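Local coordinates for protein alkylpurine DNA glycosylase AlkC (Pseudomonas fluorescens, PDB 5VHV) that excises alkylated purine bases from DNA as a base-excision-repair glycosylase, apparently without flipping the damaged nucleotide out of the helix, at residues 265-278 and 318-330. Numbering follows the deposited sequence.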
ATOM      1  N   ILE A 265     -23.354 -23.695  -3.502  1.00 20.97           N
ATOM      2  CA  ILE A 265     -21.985 -24.188  -3.573  1.00 21.72           C
ATOM      3  C   ILE A 265     -21.536 -24.686  -2.208  1.00 25.66           C
ATOM      4  O   ILE A 265     -22.044 -24.271  -1.165  1.00 23.26           O
ATOM      5  CB  ILE A 265     -20.982 -23.124  -4.079  1.00 21.92           C
ATOM      6  CG1 ILE A 265     -21.020 -21.869  -3.203  1.00 20.61           C
ATOM      7  CG2 ILE A 265     -21.230 -22.793  -5.531  1.00 24.69           C
ATOM      8  CD1 ILE A 265     -19.710 -21.073  -3.276  1.00 22.45           C
ATOM      9  N   ASN A 266     -20.565 -25.596  -2.232  1.00 22.57           N
ATOM     10  CA  ASN A 266     -19.749 -25.877  -1.063  1.00 25.14           C
ATOM     11  C   ASN A 266     -18.551 -24.946  -1.045  1.00 27.41           C
ATOM     12  O   ASN A 266     -18.081 -24.477  -2.086  1.00 22.40           O
ATOM     13  CB  ASN A 266     -19.261 -27.326  -1.061  1.00 30.34           C
ATOM     14  CG  ASN A 266     -20.389 -28.310  -1.084  1.00 35.81           C
ATOM     15  OD1 ASN A 266     -21.344 -28.177  -0.339  1.00 31.11           O
ATOM     16  ND2 ASN A 266     -20.290 -29.302  -1.955  1.00 42.14           N
ATOM     17  N   LEU A 267     -18.047 -24.690   0.153  1.00 22.38           N
ATOM     18  CA  LEU A 267     -16.816 -23.939   0.291  1.00 20.76           C
ATOM     19  C   LEU A 267     -15.719 -24.611  -0.521  1.00 23.72           C
ATOM     20  O   LEU A 267     -15.573 -25.839  -0.499  1.00 24.15           O
ATOM     21  CB  LEU A 267     -16.439 -23.855   1.769  1.00 27.84           C
ATOM     22  CG  LEU A 267     -15.520 -22.748   2.266  1.00 29.56           C
ATOM     23  CD1 LEU A 267     -15.947 -21.385   1.780  1.00 24.75           C
ATOM     24  CD2 LEU A 267     -15.479 -22.761   3.797  1.00 40.07           C
ATOM     25  N   GLY A 268     -14.967 -23.805  -1.262  1.00 19.70           N
ATOM     26  CA  GLY A 268     -13.952 -24.279  -2.168  1.00 20.17           C
ATOM     27  C   GLY A 268     -14.329 -24.204  -3.630  1.00 21.97           C
ATOM     28  O   GLY A 268     -13.433 -24.298  -4.487  1.00 24.66           O
ATOM     29  N   GLU A 269     -15.619 -24.066  -3.945  1.00 21.63           N
ATOM     30  CA  GLU A 269     -16.078 -24.014  -5.323  1.00 19.34           C
ATOM     31  C   GLU A 269     -16.023 -22.578  -5.856  1.00 23.21           C
ATOM     32  O   GLU A 269     -15.762 -21.620  -5.126  1.00 20.32           O
ATOM     33  CB  GLU A 269     -17.506 -24.550  -5.442  1.00 22.49           C
ATOM     34  CG  GLU A 269     -17.686 -26.032  -5.195  1.00 22.44           C
ATOM     35  CD  GLU A 269     -19.178 -26.426  -5.321  1.00 24.43           C
ATOM     36  OE1 GLU A 269     -19.764 -26.891  -4.335  1.00 36.37           O
ATOM     37  OE2 GLU A 269     -19.775 -26.213  -6.403  1.00 36.45           O
ATOM     38  N   ARG A 270     -16.279 -22.442  -7.149  1.00 22.36           N
ATOM     39  CA  ARG A 270     -16.366 -21.146  -7.808  1.00 14.84           C
ATOM     40  C   ARG A 270     -17.811 -20.756  -8.052  1.00 19.83           C
ATOM     41  O   ARG A 270     -18.656 -21.596  -8.366  1.00 22.77           O
ATOM     42  CB  ARG A 270     -15.661 -21.163  -9.169  1.00 18.74           C
ATOM     43  CG  ARG A 270     -14.154 -20.902  -9.140  1.00 25.95           C
ATOM     44  CD  ARG A 270     -13.351 -22.107  -8.748  1.00 30.53           C
ATOM     45  NE  ARG A 270     -11.906 -21.901  -8.918  1.00 26.29           N
ATOM     46  CZ  ARG A 270     -10.984 -22.691  -8.379  1.00 25.02           C
ATOM     47  NH1 ARG A 270     -11.345 -23.735  -7.644  1.00 39.79           N
ATOM     48  NH2 ARG A 270      -9.702 -22.431  -8.560  1.00 30.87           N
ATOM     49  N   ILE A 271     -18.066 -19.460  -7.978  1.00 15.88           N
ATOM     50  CA  ILE A 271     -19.294 -18.880  -8.492  1.00 15.40           C
ATOM     51  C   ILE A 271     -18.961 -18.133  -9.767  1.00 21.66           C
ATOM     52  O   ILE A 271     -17.812 -17.773 -10.019  1.00 18.06           O
ATOM     53  CB  ILE A 271     -19.981 -17.947  -7.483  1.00 20.94           C
ATOM     54  CG1 ILE A 271     -19.069 -16.755  -7.136  1.00 19.77           C
ATOM     55  CG2 ILE A 271     -20.347 -18.751  -6.253  1.00 22.19           C
ATOM     56  CD1 ILE A 271     -19.780 -15.601  -6.422  1.00 21.39           C
ATOM     57  N   ASN A 272     -19.990 -17.916 -10.584  1.00 21.71           N
ATOM     58  CA  ASN A 272     -19.874 -17.196 -11.849  1.00 22.29           C
ATOM     59  C   ASN A 272     -20.959 -16.137 -11.893  1.00 18.09           C
ATOM     60  O   ASN A 272     -22.152 -16.460 -11.950  1.00 20.18           O
ATOM     61  CB  ASN A 272     -20.009 -18.135 -13.034  1.00 21.95           C
ATOM     62  CG  ASN A 272     -18.977 -19.235 -13.011  1.00 47.34           C
ATOM     63  OD1 ASN A 272     -17.892 -19.085 -13.566  1.00 45.18           O
ATOM     64  ND2 ASN A 272     -19.296 -20.339 -12.342  1.00 67.17           N
ATOM     65  N   LEU A 273     -20.543 -14.883 -11.882  1.00 16.88           N
ATOM     66  CA  LEU A 273     -21.432 -13.742 -12.033  1.00 18.09           C
ATOM     67  C   LEU A 273     -21.467 -13.346 -13.503  1.00 18.07           C
ATOM     68  O   LEU A 273     -20.418 -13.110 -14.110  1.00 19.46           O
ATOM     69  CB  LEU A 273     -20.931 -12.571 -11.181  1.00 19.55           C
ATOM     70  CG  LEU A 273     -21.577 -11.214 -11.439  1.00 17.61           C
ATOM     71  CD1 LEU A 273     -23.077 -11.214 -11.115  1.00 19.36           C
ATOM     72  CD2 LEU A 273     -20.870 -10.154 -10.590  1.00 16.91           C
ATOM     73  N   SER A 274     -22.662 -13.270 -14.086  1.00 18.11           N
ATOM     74  CA  SER A 274     -22.722 -12.809 -15.463  1.00 15.93           C
ATOM     75  C   SER A 274     -23.996 -12.010 -15.705  1.00 20.05           C
ATOM     76  O   SER A 274     -25.013 -12.198 -15.032  1.00 22.35           O
ATOM     77  CB  SER A 274     -22.613 -13.980 -16.458  1.00 21.15           C
ATOM     78  OG  SER A 274     -23.705 -14.882 -16.361  1.00 25.23           O
ATOM     79  N   PHE A 275     -23.899 -11.085 -16.652  1.00 22.22           N
ATOM     80  CA  PHE A 275     -25.013 -10.257 -17.099  1.00 19.58           C
ATOM     81  C   PHE A 275     -24.580  -9.537 -18.374  1.00 20.76           C
ATOM     82  O   PHE A 275     -23.397  -9.526 -18.745  1.00 22.88           O
ATOM     83  CB  PHE A 275     -25.435  -9.251 -16.026  1.00 18.86           C
ATOM     84  CG  PHE A 275     -24.304  -8.394 -15.529  1.00 18.21           C
ATOM     85  CD1 PHE A 275     -23.467  -8.842 -14.517  1.00 19.43           C
ATOM     86  CD2 PHE A 275     -24.054  -7.148 -16.095  1.00 17.41           C
ATOM     87  CE1 PHE A 275     -22.411  -8.052 -14.054  1.00 22.23           C
ATOM     88  CE2 PHE A 275     -23.005  -6.362 -15.642  1.00 18.87           C
ATOM     89  CZ  PHE A 275     -22.180  -6.821 -14.619  1.00 21.50           C
ATOM     90  N   THR A 276     -25.556  -8.920 -19.022  1.00 22.67           N
ATOM     91  CA  THR A 276     -25.361  -8.137 -20.231  1.00 22.40           C
ATOM     92  C   THR A 276     -25.885  -6.727 -19.987  1.00 27.29           C
ATOM     93  O   THR A 276     -26.972  -6.555 -19.424  1.00 28.74           O
ATOM     94  CB  THR A 276     -26.092  -8.788 -21.406  1.00 32.20           C
ATOM     95  OG1 THR A 276     -25.666 -10.154 -21.531  1.00 31.18           O
ATOM     96  CG2 THR A 276     -25.806  -8.037 -22.710  1.00 33.72           C
ATOM     97  N   LEU A 277     -25.112  -5.727 -20.395  1.00 21.48           N
ATOM     98  CA  LEU A 277     -25.543  -4.335 -20.360  1.00 24.43           C
ATOM     99  C   LEU A 277     -25.872  -3.896 -21.774  1.00 26.17           C
ATOM    100  O   LEU A 277     -25.066  -4.091 -22.684  1.00 29.23           O
ATOM    101  CB  LEU A 277     -24.456  -3.430 -19.778  1.00 23.22           C
ATOM    102  CG  LEU A 277     -24.056  -3.725 -18.336  1.00 23.21           C
ATOM    103  CD1 LEU A 277     -22.911  -2.819 -17.913  1.00 26.33           C
ATOM    104  CD2 LEU A 277     -25.241  -3.552 -17.393  1.00 26.35           C
ATOM    105  N   GLU A 278     -27.054  -3.318 -21.954  1.00 21.78           N
ATOM    106  CA  GLU A 278     -27.480  -2.772 -23.232  1.00 25.57           C
ATOM    107  C   GLU A 278     -27.597  -1.260 -23.108  1.00 28.78           C
ATOM    108  O   GLU A 278     -28.381  -0.762 -22.292  1.00 27.39           O
ATOM    109  CB  GLU A 278     -28.815  -3.366 -23.667  1.00 26.81           C
ATOM    110  CG  GLU A 278     -29.338  -2.780 -24.990  1.00 32.52           C
ATOM    111  CD  GLU A 278     -30.827  -2.969 -25.173  1.00 47.75           C
ATOM    112  OE1 GLU A 278     -31.413  -2.265 -26.024  1.00 45.25           O
ATOM    113  OE2 GLU A 278     -31.410  -3.812 -24.462  1.00 41.82           O
ATOM    114  N   ALA A 318     -25.201  -0.239 -28.135  1.00 35.88           N
ATOM    115  CA  ALA A 318     -24.429  -1.475 -28.101  1.00 30.70           C
ATOM    116  C   ALA A 318     -24.774  -2.291 -26.859  1.00 38.20           C
ATOM    117  O   ALA A 318     -25.338  -1.781 -25.886  1.00 35.37           O
ATOM    118  CB  ALA A 318     -22.928  -1.177 -28.115  1.00 35.66           C
ATOM    119  N   GLN A 319     -24.427  -3.579 -26.890  1.00 29.70           N
ATOM    120  CA  GLN A 319     -24.519  -4.393 -25.687  1.00 33.55           C
ATOM    121  C   GLN A 319     -23.166  -5.025 -25.395  1.00 36.13           C
ATOM    122  O   GLN A 319     -22.304  -5.153 -26.271  1.00 39.20           O
ATOM    123  CB  GLN A 319     -25.616  -5.465 -25.786  1.00 41.91           C
ATOM    124  CG  GLN A 319     -25.322  -6.604 -26.713  1.00 49.05           C
ATOM    125  CD  GLN A 319     -26.376  -7.702 -26.631  1.00 57.15           C
ATOM    126  OE1 GLN A 319     -27.583  -7.431 -26.629  1.00 52.88           O
ATOM    127  NE2 GLN A 319     -25.920  -8.952 -26.548  1.00 33.52           N
ATOM    128  N   GLN A 320     -22.972  -5.388 -24.132  1.00 31.87           N
ATOM    129  CA  GLN A 320     -21.695  -5.915 -23.676  1.00 28.25           C
ATOM    130  C   GLN A 320     -21.955  -6.999 -22.643  1.00 31.11           C
ATOM    131  O   GLN A 320     -22.578  -6.732 -21.613  1.00 26.01           O
ATOM    132  CB  GLN A 320     -20.831  -4.808 -23.065  1.00 30.18           C
ATOM    133  CG  GLN A 320     -19.510  -5.297 -22.521  1.00 39.49           C
ATOM    134  CD  GLN A 320     -18.614  -5.815 -23.613  1.00 46.65           C
ATOM    135  OE1 GLN A 320     -18.479  -5.187 -24.661  1.00 43.49           O
ATOM    136  NE2 GLN A 320     -18.022  -6.983 -23.396  1.00 46.63           N
ATOM    137  N   HIS A 321     -21.482  -8.212 -22.924  1.00 29.19           N
ATOM    138  CA  HIS A 321     -21.513  -9.291 -21.949  1.00 27.84           C
ATOM    139  C   HIS A 321     -20.429  -9.067 -20.914  1.00 31.39           C
ATOM    140  O   HIS A 321     -19.311  -8.654 -21.240  1.00 33.91           O
ATOM    141  CB  HIS A 321     -21.289 -10.649 -22.627  1.00 29.90           C
ATOM    142  CG  HIS A 321     -22.319 -11.017 -23.645  1.00 29.55           C
ATOM    143  ND1 HIS A 321     -23.613 -11.345 -23.304  1.00 38.16           N
ATOM    144  CD2 HIS A 321     -22.243 -11.143 -24.990  1.00 28.05           C
ATOM    145  CE1 HIS A 321     -24.293 -11.645 -24.394  1.00 39.77           C
ATOM    146  NE2 HIS A 321     -23.485 -11.530 -25.431  1.00 32.84           N
ATOM    147  N   ILE A 322     -20.754  -9.356 -19.661  1.00 22.97           N
ATOM    148  CA  ILE A 322     -19.811  -9.253 -18.559  1.00 19.43           C
ATOM    149  C   ILE A 322     -19.886 -10.545 -17.768  1.00 28.31           C
ATOM    150  O   ILE A 322     -20.973 -11.088 -17.543  1.00 21.51           O
ATOM    151  CB  ILE A 322     -20.097  -8.015 -17.677  1.00 24.62           C
ATOM    152  CG1 ILE A 322     -19.776  -6.746 -18.497  1.00 35.10           C
ATOM    153  CG2 ILE A 322     -19.279  -8.055 -16.392  1.00 23.54           C
ATOM    154  CD1 ILE A 322     -20.162  -5.453 -17.855  1.00 45.14           C
ATOM    155  N   ARG A 323     -18.728 -11.053 -17.362  1.00 22.96           N
ATOM    156  CA  ARG A 323     -18.677 -12.347 -16.698  1.00 20.49           C
ATOM    157  C   ARG A 323     -17.469 -12.362 -15.784  1.00 23.17           C
ATOM    158  O   ARG A 323     -16.378 -11.979 -16.217  1.00 22.31           O
ATOM    159  CB  ARG A 323     -18.588 -13.486 -17.719  1.00 24.35           C
ATOM    160  CG  ARG A 323     -18.485 -14.862 -17.081  1.00 25.45           C
ATOM    161  CD  ARG A 323     -18.490 -15.955 -18.144  1.00 43.53           C
ATOM    162  NE  ARG A 323     -18.442 -17.290 -17.556  1.00 69.16           N
ATOM    163  CZ  ARG A 323     -19.512 -18.044 -17.334  1.00 87.40           C
ATOM    164  NH1 ARG A 323     -20.721 -17.596 -17.653  1.00 94.70           N
ATOM    165  NH2 ARG A 323     -19.373 -19.246 -16.795  1.00 82.49           N
ATOM    166  N   ARG A 324     -17.660 -12.805 -14.544  1.00 17.93           N
ATOM    167  CA  ARG A 324     -16.567 -12.918 -13.585  1.00 15.23           C
ATOM    168  C   ARG A 324     -16.741 -14.175 -12.754  1.00 17.20           C
ATOM    169  O   ARG A 324     -17.789 -14.371 -12.135  1.00 15.50           O
ATOM    170  CB  ARG A 324     -16.513 -11.694 -12.656  1.00 16.47           C
ATOM    171  CG  ARG A 324     -15.496 -11.771 -11.511  1.00 13.80           C
ATOM    172  CD  ARG A 324     -14.053 -12.015 -11.945  1.00 13.03           C
ATOM    173  NE  ARG A 324     -13.605 -11.094 -13.002  1.00 14.91           N
ATOM    174  CZ  ARG A 324     -13.274  -9.816 -12.818  1.00 21.10           C
ATOM    175  NH1 ARG A 324     -13.333  -9.277 -11.616  1.00 20.02           N
ATOM    176  NH2 ARG A 324     -12.903  -9.077 -13.856  1.00 20.83           N
ATOM    177  N   GLU A 325     -15.710 -15.013 -12.744  1.00 15.96           N
ATOM    178  CA  GLU A 325     -15.641 -16.166 -11.869  1.00 15.78           C
ATOM    179  C   GLU A 325     -14.935 -15.779 -10.569  1.00 21.25           C
ATOM    180  O   GLU A 325     -13.978 -15.007 -10.580  1.00 22.98           O
ATOM    181  CB  GLU A 325     -14.908 -17.279 -12.620  1.00 21.12           C
ATOM    182  CG  GLU A 325     -14.520 -18.471 -11.843  1.00 31.60           C
ATOM    183  CD  GLU A 325     -13.636 -19.352 -12.688  1.00 52.16           C
ATOM    184  OE1 GLU A 325     -12.402 -19.312 -12.507  1.00 29.59           O
ATOM    185  OE2 GLU A 325     -14.178 -20.033 -13.576  1.00 36.10           O
ATOM    186  N   GLN A 326     -15.436 -16.277  -9.434  1.00 16.51           N
ATOM    187  CA  GLN A 326     -14.801 -15.999  -8.145  1.00 12.69           C
ATOM    188  C   GLN A 326     -14.694 -17.282  -7.345  1.00 15.23           C
ATOM    189  O   GLN A 326     -15.652 -18.049  -7.257  1.00 17.19           O
ATOM    190  CB  GLN A 326     -15.560 -14.928  -7.345  1.00 17.65           C
ATOM    191  CG  GLN A 326     -14.760 -14.359  -6.179  1.00 16.60           C
ATOM    192  CD  GLN A 326     -15.509 -13.297  -5.405  1.00 16.10           C
ATOM    193  OE1 GLN A 326     -16.253 -12.494  -5.977  1.00 19.21           O
ATOM    194  NE2 GLN A 326     -15.344 -13.314  -4.086  1.00 19.37           N
ATOM    195  N   HIS A 327     -13.518 -17.519  -6.786  1.00 15.85           N
ATOM    196  CA  HIS A 327     -13.214 -18.752  -6.067  1.00 15.64           C
ATOM    197  C   HIS A 327     -13.509 -18.526  -4.588  1.00 20.43           C
ATOM    198  O   HIS A 327     -12.805 -17.764  -3.920  1.00 19.64           O
ATOM    199  CB  HIS A 327     -11.760 -19.131  -6.315  1.00 15.37           C
ATOM    200  CG  HIS A 327     -11.299 -20.368  -5.602  1.00 17.41           C
ATOM    201  ND1 HIS A 327      -9.962 -20.657  -5.440  1.00 22.54           N
ATOM    202  CD2 HIS A 327     -11.978 -21.389  -5.021  1.00 21.35           C
ATOM    203  CE1 HIS A 327      -9.832 -21.802  -4.795  1.00 25.09           C
ATOM    204  NE2 HIS A 327     -11.041 -22.266  -4.523  1.00 22.59           N
ATOM    205  N   ILE A 328     -14.573 -19.148  -4.084  1.00 15.19           N
ATOM    206  CA  ILE A 328     -15.029 -18.924  -2.713  1.00 15.72           C
ATOM    207  C   ILE A 328     -14.428 -20.015  -1.831  1.00 16.46           C
ATOM    208  O   ILE A 328     -14.890 -21.163  -1.830  1.00 19.25           O
ATOM    209  CB  ILE A 328     -16.555 -18.917  -2.609  1.00 19.09           C
ATOM    210  CG1 ILE A 328     -17.189 -17.972  -3.635  1.00 19.38           C
ATOM    211  CG2 ILE A 328     -16.971 -18.546  -1.193  1.00 20.63           C
ATOM    212  CD1 ILE A 328     -16.833 -16.503  -3.453  1.00 22.17           C
ATOM    213  N   ARG A 329     -13.410 -19.653  -1.060  1.00 18.48           N
ATOM    214  CA  ARG A 329     -12.727 -20.604  -0.201  1.00 17.58           C
ATOM    215  C   ARG A 329     -12.146 -19.831   0.975  1.00 20.15           C
ATOM    216  O   ARG A 329     -11.847 -18.647   0.857  1.00 18.96           O
ATOM    217  CB  ARG A 329     -11.641 -21.363  -0.968  1.00 18.80           C
ATOM    218  CG  ARG A 329     -10.311 -20.642  -1.135  1.00 21.72           C
ATOM    219  CD  ARG A 329     -10.393 -19.456  -2.086  1.00 19.93           C
ATOM    220  NE  ARG A 329      -9.071 -18.904  -2.362  1.00 20.23           N
ATOM    221  CZ  ARG A 329      -8.851 -17.828  -3.111  1.00 19.14           C
ATOM    222  NH1 ARG A 329      -9.869 -17.184  -3.690  1.00 19.94           N
ATOM    223  NH2 ARG A 329      -7.605 -17.395  -3.280  1.00 20.42           N
ATOM    224  N   ASP A 330     -12.010 -20.498   2.114  1.00 21.62           N
ATOM    225  CA  ASP A 330     -11.422 -19.840   3.270  1.00 17.10           C
ATOM    226  C   ASP A 330      -9.975 -19.447   2.995  1.00 19.95           C
ATOM    227  O   ASP A 330      -9.211 -20.177   2.359  1.00 24.39           O
ATOM    228  CB  ASP A 330     -11.517 -20.734   4.501  1.00 21.28           C
ATOM    229  CG  ASP A 330     -12.876 -20.645   5.176  1.00 25.02           C
ATOM    230  OD1 ASP A 330     -13.692 -19.771   4.809  1.00 20.09           O
ATOM    231  OD2 ASP A 330     -13.142 -21.470   6.057  1.00 24.46           O
TER
HETATM  232  O   HOH W   1     -11.491 -19.455 -10.058  1.00 33.66           O
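A bend at chi2 of Arg270 and a His327 CG set anti to its backbone N (chi1 178°) bring guanidinium and imidazole face to face across the two strands. Their planes differ by only 5° and their centres lie 3.6 Å apart, which defines a parallel stack; the contact between Arg270 NH1 and His327 NE2 is therefore one of faces, its angle being poor for a hydrogen bond. The opposite face of the ring is covered by Arg329 CD, whose guanidinium reaches back through NH1 to His327 O, so the imidazole lies between two arginine side chains. An alanine in place of His327 would probably leave the Arg270 guanidinium without flat support, less restrained in rotation and held mainly by a water at NE, with a gap beside Arg329. Arg270 NE donates to this water 2.7 Å away, which in turn donates to Glu325 OE1, bridging opposite charges too distant for a salt bridge.

At the far end of the same face, Thr276 OG1 and His321 ND1 share a hydrogen bond of 3.0 Å. The other face carries an apolar cluster: Ile322 CB sits over the Phe275 ring, 4.1 Å from its centroid and 21° off the normal, a CH-pi contact, while Ile322 CD1 meets Leu277 CD1 at 3.8 Å. Leu309 of strand 305-314 and Val289 of strand 285-294 pack against this cluster.

Paired backbone bonds at Ile271-Gln326, Leu273-Arg324, Phe275-Ile322 and Leu277-Gln320 establish the antiparallel register. Beyond it, Gly268 N donates to Ile328 O at 2.7 Å from the type II turn Asn266-Glu269, which links strand 253-265 to strand 270-279 as a beta hairpin. The strand order 253-265, 270-279, 319-327 places the last at an edge of the sheet, consistent with the immunoglobulin-like domain that follows AlkC's helical repeats.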